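Local coordinates for protein GH18 chiitnase (Pseudoalteromonas aurantia, PDB 6K7Z) that probably hydrolyses chitin as a family 18 glycoside hydrolase of the endochitinase type, cutting within the polysaccharide chain, at residues V13-A18 / K63-K68; M81-Y86 / G124-D129; V186-N191 / L206-L211. All coordinates share one frame; numbering follows the deposited sequence.

Contact 1: residues V13-A18 / K63-K68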
# COMPACT_ATOMS: atom_id res chain seq x y z
N VAL A 13 6.82 0.75 -18.27
CA VAL A 13 7.10 -0.67 -18.50
C VAL A 13 5.76 -1.38 -18.62
O VAL A 13 4.88 -1.16 -17.77
CB VAL A 13 7.93 -1.28 -17.35
CG1 VAL A 13 8.16 -2.77 -17.58
CG2 VAL A 13 9.27 -0.54 -17.20
N PRO A 14 5.54 -2.19 -19.66
CA PRO A 14 4.24 -2.87 -19.81
C PRO A 14 3.88 -3.69 -18.58
O PRO A 14 4.73 -4.37 -18.00
CB PRO A 14 4.45 -3.77 -21.03
CG PRO A 14 5.53 -3.09 -21.81
CD PRO A 14 6.43 -2.43 -20.80
N LEU A 15 2.61 -3.64 -18.19
CA LEU A 15 2.22 -4.28 -16.93
C LEU A 15 2.44 -5.78 -16.98
O LEU A 15 2.80 -6.39 -15.96
CB LEU A 15 0.77 -3.98 -16.60
CG LEU A 15 0.19 -4.60 -15.34
CD1 LEU A 15 0.90 -4.09 -14.10
CD2 LEU A 15 -1.31 -4.26 -15.27
N ILE A 16 2.24 -6.40 -18.14
CA ILE A 16 2.38 -7.84 -18.21
C ILE A 16 3.80 -8.31 -17.87
O ILE A 16 3.98 -9.46 -17.49
CB ILE A 16 1.96 -8.34 -19.61
CG1 ILE A 16 1.66 -9.84 -19.57
CG2 ILE A 16 2.99 -7.95 -20.64
CD1 ILE A 16 0.67 -10.27 -20.60
N ASN A 17 4.80 -7.43 -17.97
CA ASN A 17 6.16 -7.81 -17.58
C ASN A 17 6.22 -8.30 -16.14
O ASN A 17 7.08 -9.12 -15.79
CB ASN A 17 7.15 -6.63 -17.75
CG ASN A 17 7.54 -6.40 -19.21
OD1 ASN A 17 6.80 -6.76 -20.12
ND2 ASN A 17 8.69 -5.78 -19.43
N ALA A 18 5.31 -7.81 -15.28
CA ALA A 18 5.35 -8.21 -13.88
C ALA A 18 5.03 -9.69 -13.71
O ALA A 18 5.49 -10.31 -12.74
CB ALA A 18 4.37 -7.36 -13.06
N LYS A 63 -5.18 -10.89 -15.76
CA LYS A 63 -5.48 -12.31 -15.89
C LYS A 63 -4.20 -13.14 -15.94
O LYS A 63 -4.11 -14.19 -15.30
CB LYS A 63 -6.32 -12.57 -17.14
CG LYS A 63 -7.74 -12.05 -17.07
CD LYS A 63 -8.46 -12.28 -18.39
CE LYS A 63 -9.80 -11.54 -18.45
NZ LYS A 63 -10.39 -11.58 -19.83
N VAL A 64 -3.20 -12.67 -16.69
CA VAL A 64 -1.94 -13.40 -16.81
C VAL A 64 -1.22 -13.44 -15.47
O VAL A 64 -0.69 -14.48 -15.06
CB VAL A 64 -1.07 -12.77 -17.90
CG1 VAL A 64 0.31 -13.39 -17.90
CG2 VAL A 64 -1.74 -12.93 -19.27
N MET A 65 -1.17 -12.30 -14.76
CA MET A 65 -0.57 -12.28 -13.43
C MET A 65 -1.27 -13.26 -12.50
O MET A 65 -0.62 -14.03 -11.79
CB MET A 65 -0.62 -10.86 -12.86
CG MET A 65 0.41 -9.91 -13.46
SD MET A 65 0.51 -8.33 -12.56
CE MET A 65 -0.94 -7.49 -13.22
N GLN A 66 -2.60 -13.23 -12.49
CA GLN A 66 -3.37 -14.13 -11.64
C GLN A 66 -3.14 -15.59 -12.02
O GLN A 66 -3.08 -16.46 -11.14
CB GLN A 66 -4.85 -13.76 -11.70
CG GLN A 66 -5.15 -12.53 -10.85
CD GLN A 66 -6.54 -11.98 -11.08
OE1 GLN A 66 -7.15 -12.22 -12.12
NE2 GLN A 66 -7.03 -11.22 -10.11
N HIS A 67 -2.96 -15.88 -13.30
CA HIS A 67 -2.67 -17.28 -13.75
C HIS A 67 -1.36 -17.71 -13.14
O HIS A 67 -1.14 -18.87 -12.93
CB HIS A 67 -2.57 -17.36 -15.29
CG HIS A 67 -2.19 -18.70 -15.88
ND1 HIS A 67 -2.96 -19.84 -15.73
CD2 HIS A 67 -1.21 -19.03 -16.74
CE1 HIS A 67 -2.40 -20.83 -16.39
NE2 HIS A 67 -1.34 -20.36 -17.02
N LYS A 68 -0.49 -16.76 -12.87
CA LYS A 68 0.78 -17.04 -12.29
C LYS A 68 0.69 -17.16 -10.78
O LYS A 68 1.67 -17.47 -10.16
CB LYS A 68 1.81 -15.97 -12.64
CG LYS A 68 2.25 -15.83 -14.09
CD LYS A 68 3.30 -16.84 -14.42
CE LYS A 68 3.61 -16.80 -15.88
NZ LYS A 68 4.74 -17.73 -16.13

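Contact 2: residues M81-Y86 / G124-D129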
# COMPACT_ATOMS: atom_id res chain seq x y z
N MET A 81 -5.14 12.76 -3.08
CA MET A 81 -6.55 12.81 -2.68
C MET A 81 -6.74 13.78 -1.53
O MET A 81 -5.98 13.77 -0.55
CB MET A 81 -7.04 11.41 -2.31
CG MET A 81 -8.52 11.38 -2.04
SD MET A 81 -9.16 9.72 -2.11
CE MET A 81 -10.58 9.92 -1.05
N GLY A 82 -7.75 14.64 -1.65
CA GLY A 82 -7.91 15.72 -0.69
C GLY A 82 -8.56 15.27 0.60
O GLY A 82 -9.42 14.39 0.64
N SER A 83 -8.14 15.92 1.69
CA SER A 83 -8.74 15.68 3.00
C SER A 83 -10.24 15.95 2.97
O SER A 83 -11.01 15.27 3.66
CB SER A 83 -8.04 16.55 4.05
OG SER A 83 -8.51 16.26 5.35
N ASN A 84 -10.67 16.92 2.17
CA ASN A 84 -12.09 17.25 2.08
C ASN A 84 -12.89 16.09 1.51
O ASN A 84 -14.05 15.88 1.90
CB ASN A 84 -12.28 18.52 1.25
CG ASN A 84 -11.69 18.40 -0.16
OD1 ASN A 84 -10.75 17.64 -0.39
ND2 ASN A 84 -12.26 19.15 -1.10
N ALA A 85 -12.31 15.33 0.57
CA ALA A 85 -13.03 14.16 0.05
C ALA A 85 -13.17 13.08 1.11
O ALA A 85 -14.24 12.49 1.27
CB ALA A 85 -12.31 13.62 -1.19
N TYR A 86 -12.09 12.82 1.86
CA TYR A 86 -12.15 11.86 2.95
C TYR A 86 -13.15 12.29 4.02
O TYR A 86 -13.87 11.45 4.58
CB TYR A 86 -10.77 11.69 3.60
CG TYR A 86 -9.75 10.87 2.83
CD1 TYR A 86 -9.96 9.51 2.58
CD2 TYR A 86 -8.56 11.43 2.40
CE1 TYR A 86 -9.01 8.75 1.90
CE2 TYR A 86 -7.61 10.68 1.73
CZ TYR A 86 -7.83 9.35 1.48
OH TYR A 86 -6.88 8.60 0.80
N GLY A 124 -6.38 16.12 14.57
CA GLY A 124 -7.48 16.99 14.91
C GLY A 124 -7.67 18.18 14.00
O GLY A 124 -8.47 19.06 14.33
N GLN A 125 -6.98 18.23 12.86
CA GLN A 125 -7.01 19.40 11.98
C GLN A 125 -7.86 19.21 10.73
O GLN A 125 -7.93 20.14 9.91
CB GLN A 125 -5.59 19.80 11.56
CG GLN A 125 -4.71 20.32 12.69
CD GLN A 125 -5.23 21.63 13.26
OE1 GLN A 125 -5.50 22.58 12.53
NE2 GLN A 125 -5.40 21.67 14.58
N ALA A 126 -8.49 18.06 10.54
CA ALA A 126 -9.20 17.76 9.30
C ALA A 126 -10.71 17.76 9.43
O ALA A 126 -11.41 17.58 8.43
CB ALA A 126 -8.75 16.40 8.75
N GLY A 127 -11.25 17.94 10.63
CA GLY A 127 -12.69 17.91 10.77
C GLY A 127 -13.31 16.54 10.68
O GLY A 127 -14.51 16.43 10.44
N TYR A 128 -12.52 15.48 10.85
CA TYR A 128 -13.06 14.13 10.98
C TYR A 128 -11.98 13.26 11.60
O TYR A 128 -10.79 13.56 11.50
CB TYR A 128 -13.53 13.56 9.63
CG TYR A 128 -12.41 13.08 8.72
CD1 TYR A 128 -11.70 13.98 7.93
CD2 TYR A 128 -12.06 11.74 8.65
CE1 TYR A 128 -10.66 13.56 7.09
CE2 TYR A 128 -11.01 11.30 7.82
CZ TYR A 128 -10.33 12.21 7.04
OH TYR A 128 -9.30 11.78 6.23
N ASP A 129 -12.42 12.20 12.26
CA ASP A 129 -11.52 11.28 12.95
C ASP A 129 -10.97 10.28 11.93
O ASP A 129 -11.70 9.40 11.47
CB ASP A 129 -12.28 10.59 14.08
CG ASP A 129 -11.38 9.79 15.00
OD1 ASP A 129 -10.34 9.27 14.54
OD2 ASP A 129 -11.72 9.67 16.19
O HOH W 1 -10.79 17.60 6.01

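Contact 3: residues V186-N191 / L206-L211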
# COMPACT_ATOMS: atom_id res chain seq x y z
N VAL A 186 4.50 -0.23 4.62
CA VAL A 186 5.06 0.95 5.29
C VAL A 186 5.96 1.71 4.32
O VAL A 186 6.91 1.14 3.76
CB VAL A 186 5.83 0.56 6.56
CG1 VAL A 186 6.31 1.82 7.27
CG2 VAL A 186 4.96 -0.30 7.49
N GLN A 187 5.69 3.00 4.13
CA GLN A 187 6.45 3.83 3.19
C GLN A 187 7.65 4.42 3.90
O GLN A 187 7.59 5.52 4.47
CB GLN A 187 5.57 4.92 2.60
CG GLN A 187 4.24 4.45 2.06
CD GLN A 187 3.48 5.56 1.35
OE1 GLN A 187 4.09 6.50 0.83
NE2 GLN A 187 2.15 5.45 1.31
N PHE A 188 8.78 3.72 3.85
CA PHE A 188 9.99 4.25 4.46
C PHE A 188 10.66 5.24 3.51
O PHE A 188 11.85 5.11 3.20
CB PHE A 188 10.94 3.12 4.86
CG PHE A 188 10.47 2.34 6.07
CD1 PHE A 188 10.47 2.91 7.33
CD2 PHE A 188 10.00 1.03 5.93
CE1 PHE A 188 10.04 2.20 8.44
CE2 PHE A 188 9.58 0.30 7.04
CZ PHE A 188 9.59 0.90 8.30
N TYR A 189 9.91 6.24 3.07
CA TYR A 189 10.44 7.30 2.22
C TYR A 189 9.53 8.51 2.36
O TYR A 189 8.44 8.42 2.93
CB TYR A 189 10.55 6.84 0.76
CG TYR A 189 9.34 6.13 0.23
CD1 TYR A 189 9.19 4.76 0.38
CD2 TYR A 189 8.32 6.83 -0.42
CE1 TYR A 189 8.07 4.10 -0.09
CE2 TYR A 189 7.21 6.18 -0.90
CZ TYR A 189 7.08 4.82 -0.75
OH TYR A 189 5.96 4.16 -1.22
N ASN A 190 10.02 9.65 1.88
CA ASN A 190 9.33 10.93 2.05
C ASN A 190 9.05 11.24 3.51
O ASN A 190 8.11 11.99 3.82
CB ASN A 190 8.02 10.98 1.26
CG ASN A 190 8.23 10.81 -0.23
OD1 ASN A 190 9.27 11.20 -0.77
ND2 ASN A 190 7.24 10.24 -0.91
N ASN A 191 9.84 10.68 4.41
CA ASN A 191 9.58 10.79 5.85
C ASN A 191 10.89 10.77 6.60
O ASN A 191 11.37 9.71 7.02
CB ASN A 191 8.68 9.66 6.35
CG ASN A 191 7.22 9.95 6.12
OD1 ASN A 191 6.60 10.69 6.88
ND2 ASN A 191 6.65 9.34 5.08
N LEU A 206 10.99 -3.15 13.57
CA LEU A 206 10.81 -4.13 14.64
C LEU A 206 9.72 -3.69 15.61
O LEU A 206 8.88 -4.51 16.02
CB LEU A 206 12.14 -4.34 15.37
CG LEU A 206 13.26 -4.94 14.52
CD1 LEU A 206 14.60 -4.90 15.27
CD2 LEU A 206 12.90 -6.37 14.12
N ASN A 207 9.71 -2.41 15.98
CA ASN A 207 8.66 -1.89 16.85
C ASN A 207 7.28 -2.11 16.24
O ASN A 207 6.33 -2.49 16.95
CB ASN A 207 8.88 -0.39 17.10
CG ASN A 207 10.06 -0.12 17.99
OD1 ASN A 207 10.56 -1.01 18.66
ND2 ASN A 207 10.51 1.14 18.01
N TYR A 208 7.15 -1.88 14.93
CA TYR A 208 5.85 -2.00 14.30
C TYR A 208 5.37 -3.44 14.31
O TYR A 208 4.16 -3.70 14.41
CB TYR A 208 5.89 -1.47 12.86
CG TYR A 208 6.36 -0.05 12.71
CD1 TYR A 208 6.34 0.85 13.78
CD2 TYR A 208 6.82 0.41 11.49
CE1 TYR A 208 6.78 2.16 13.63
CE2 TYR A 208 7.26 1.72 11.33
CZ TYR A 208 7.24 2.58 12.40
OH TYR A 208 7.69 3.87 12.22
N THR A 209 6.29 -4.41 14.19
CA THR A 209 5.86 -5.80 14.22
C THR A 209 5.33 -6.22 15.58
O THR A 209 4.66 -7.25 15.67
CB THR A 209 7.00 -6.76 13.85
OG1 THR A 209 8.02 -6.69 14.86
CG2 THR A 209 7.59 -6.40 12.49
N LYS A 210 5.62 -5.44 16.61
CA LYS A 210 5.22 -5.75 17.98
C LYS A 210 4.00 -4.97 18.44
O LYS A 210 3.61 -5.08 19.61
CB LYS A 210 6.39 -5.51 18.93
CG LYS A 210 7.59 -6.39 18.63
CD LYS A 210 8.74 -6.10 19.59
CE LYS A 210 9.98 -6.90 19.22
NZ LYS A 210 11.16 -6.51 20.05
N LEU A 211 3.40 -4.17 17.56
CA LEU A 211 2.14 -3.52 17.89
C LEU A 211 1.04 -4.56 18.06
O LEU A 211 1.15 -5.67 17.52
CB LEU A 211 1.76 -2.50 16.81
CG LEU A 211 2.57 -1.20 16.79
CD1 LEU A 211 2.35 -0.43 15.49
CD2 LEU A 211 2.25 -0.31 17.98

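Contact 1: residues V13-A18 / K63-K68
The thioether end of Met65 meets Leu15 on the buried side of this contact. Methyl CE sits against the isobutyl fork, 3.8 Å from Leu15 CG and just as near to CD2, with CD1 only slightly farther. The two side chains cross at about a right angle. The Met65 chain is bent at its last torsion (chi3 -79°), which turns CE aside to Leu15, while SD lies 4.0 Å from Ala18 CB. A pliant methionine suits this spot because it can bend to both neighbours, and the small Ala18 lets the sulfur come close. The fold here is the (beta/alpha)8 barrel of family 18. Residues 13-18 lie in the link from strand 3-8 to strand 25-33, while segment 63-68 belongs to the C-terminal part of helix 56-67; Leu15 touches Leu28 and Met65 touches Val26, both on strand 25-33. Toward solvent the fit is sparser. There exposed Ile16 reaches Val64 with little more than its tip, CD1 lying 3.8 Å from Val64 CG2. With chi1 -162° and a nearly extended chi2, CD1 ends nearer the helix. Beyond this pair, Lys68 makes a long, weak ion pair with Glu20.

Contact 2: residues M81-Y86 / G124-D129
Tyr128 reaches across to the first turn of helix 83-89 and sets its hydroxyl against the base of Tyr86, with OH only 3.0 Å from Tyr86 CB. The two side chains approach at a slant, without ring stacking. Tyr86 starts toward Tyr128 and then turns off, CG anti to its own carbonyl carbon (chi1 -76°), to meet the ring of Tyr116 edge-to-face; Met81 CE lies 3.5 Å above one of its faces, offset toward the rim. Over one face of the Tyr128 ring lies Tyr86 C, also offset, while Ser83 OG stands at its edge, in plane, 3.9 Å from Tyr128 CE1. Ala126 CB comes to 3.4 Å from Ser83 OG, a methyl being small enough to fit there. A water donates to Ser83 OG at 2.7 Å and to Ala126 O, bridging the segments. Asp118 OD2 is hydrogen-bonded to both Ser83 OG and Tyr128 OH, which also bonds Tyr116 OH. A phenylalanine in place of Tyr128 would probably leave the Tyr116 hydroxyl without this mate and Asp118 held by one hydroxyl fewer. Tyr116 and Asp118 flank Glu117, the probable catalytic end of the family 18 DxxDxDxE signature. Beside that strand end, van der Waals contacts between helix 83-89 and the loop before helix 130-144 are thus joined by polar links through Asp118 and a water.

Contact 3: residues V186-N191 / L206-L211
Tyr208 stretches from the last turn of helix 198-209 toward Val186 and Phe188, and its course can be followed outward. CB points at the strand but makes no close contact with it. CG lies anti to the carbonyl carbon (chi1 -56°), and this carries the ring away from the helix toward the sheet. One ring atom does the touching: CE2 is 3.9 Å from Phe188 CZ, with Phe188 CE1 hardly farther. The same Tyr208 CE2 lies 4.2 Å from Val186 CG1. The approach is oblique, and the Tyr208 and Phe188 side chains run past each other in opposite directions. Elsewhere along its length Tyr208 touches Pro158 and Leu161 of a neighbouring loop. At the tip, OH is hydrogen-bonded to Glu162 OE2, so a tyrosine suits the place twice over: an apolar ring for the buried flank and a polar end that finds its partner.

Val186 CG1 also lies against the Phe188 ring, 3.5 Å above one face and offset toward its rim. A compact branched residue fits there, with one methyl serving both aromatic rings. Phe188 is itself the centre of an inverse gamma turn, marked by a weak bond of 2.8 Å from Tyr189 N to Gln187 O, where the chain leaves the strand. Beyond the turn, Asn191 ND2 bonds back to Tyr189 O at 2.9 Å and also to Gln157.

Val186, at the strand's end, faces helix 198-209, while Gln187 NE2 is bonded to Ala155 O and to Glu117, the last residue of the DxxDxDxE signature of family 18; Phe188 lies in the turn that follows. The whole belongs to a beta-alpha-beta unit of the TIM barrel, formed by strand 183-187, helix 198-209 and strand 219-224.

Three places in one barrel are joined by different chemistry. Contacts 1 and 3 are mostly buried and wholly apolar across their segments, though contact 1 has an outer edge open to solvent; contact 2 is partly buried and mixes tyrosine packing with hydroxyls, a water and the Asp118 carboxylate. Contact 3 packs a helix on a strand of its own beta-alpha-beta unit, whereas contact 1 sets an interstrand link on a helix and contact 2 sets a helix start against a loop. No element is common to any two. Contact 1 lies across the chain's centre from both others, its centre 35 Å from that of contact 2; contacts 2 and 3 come within about 10 Å at their nearest atoms.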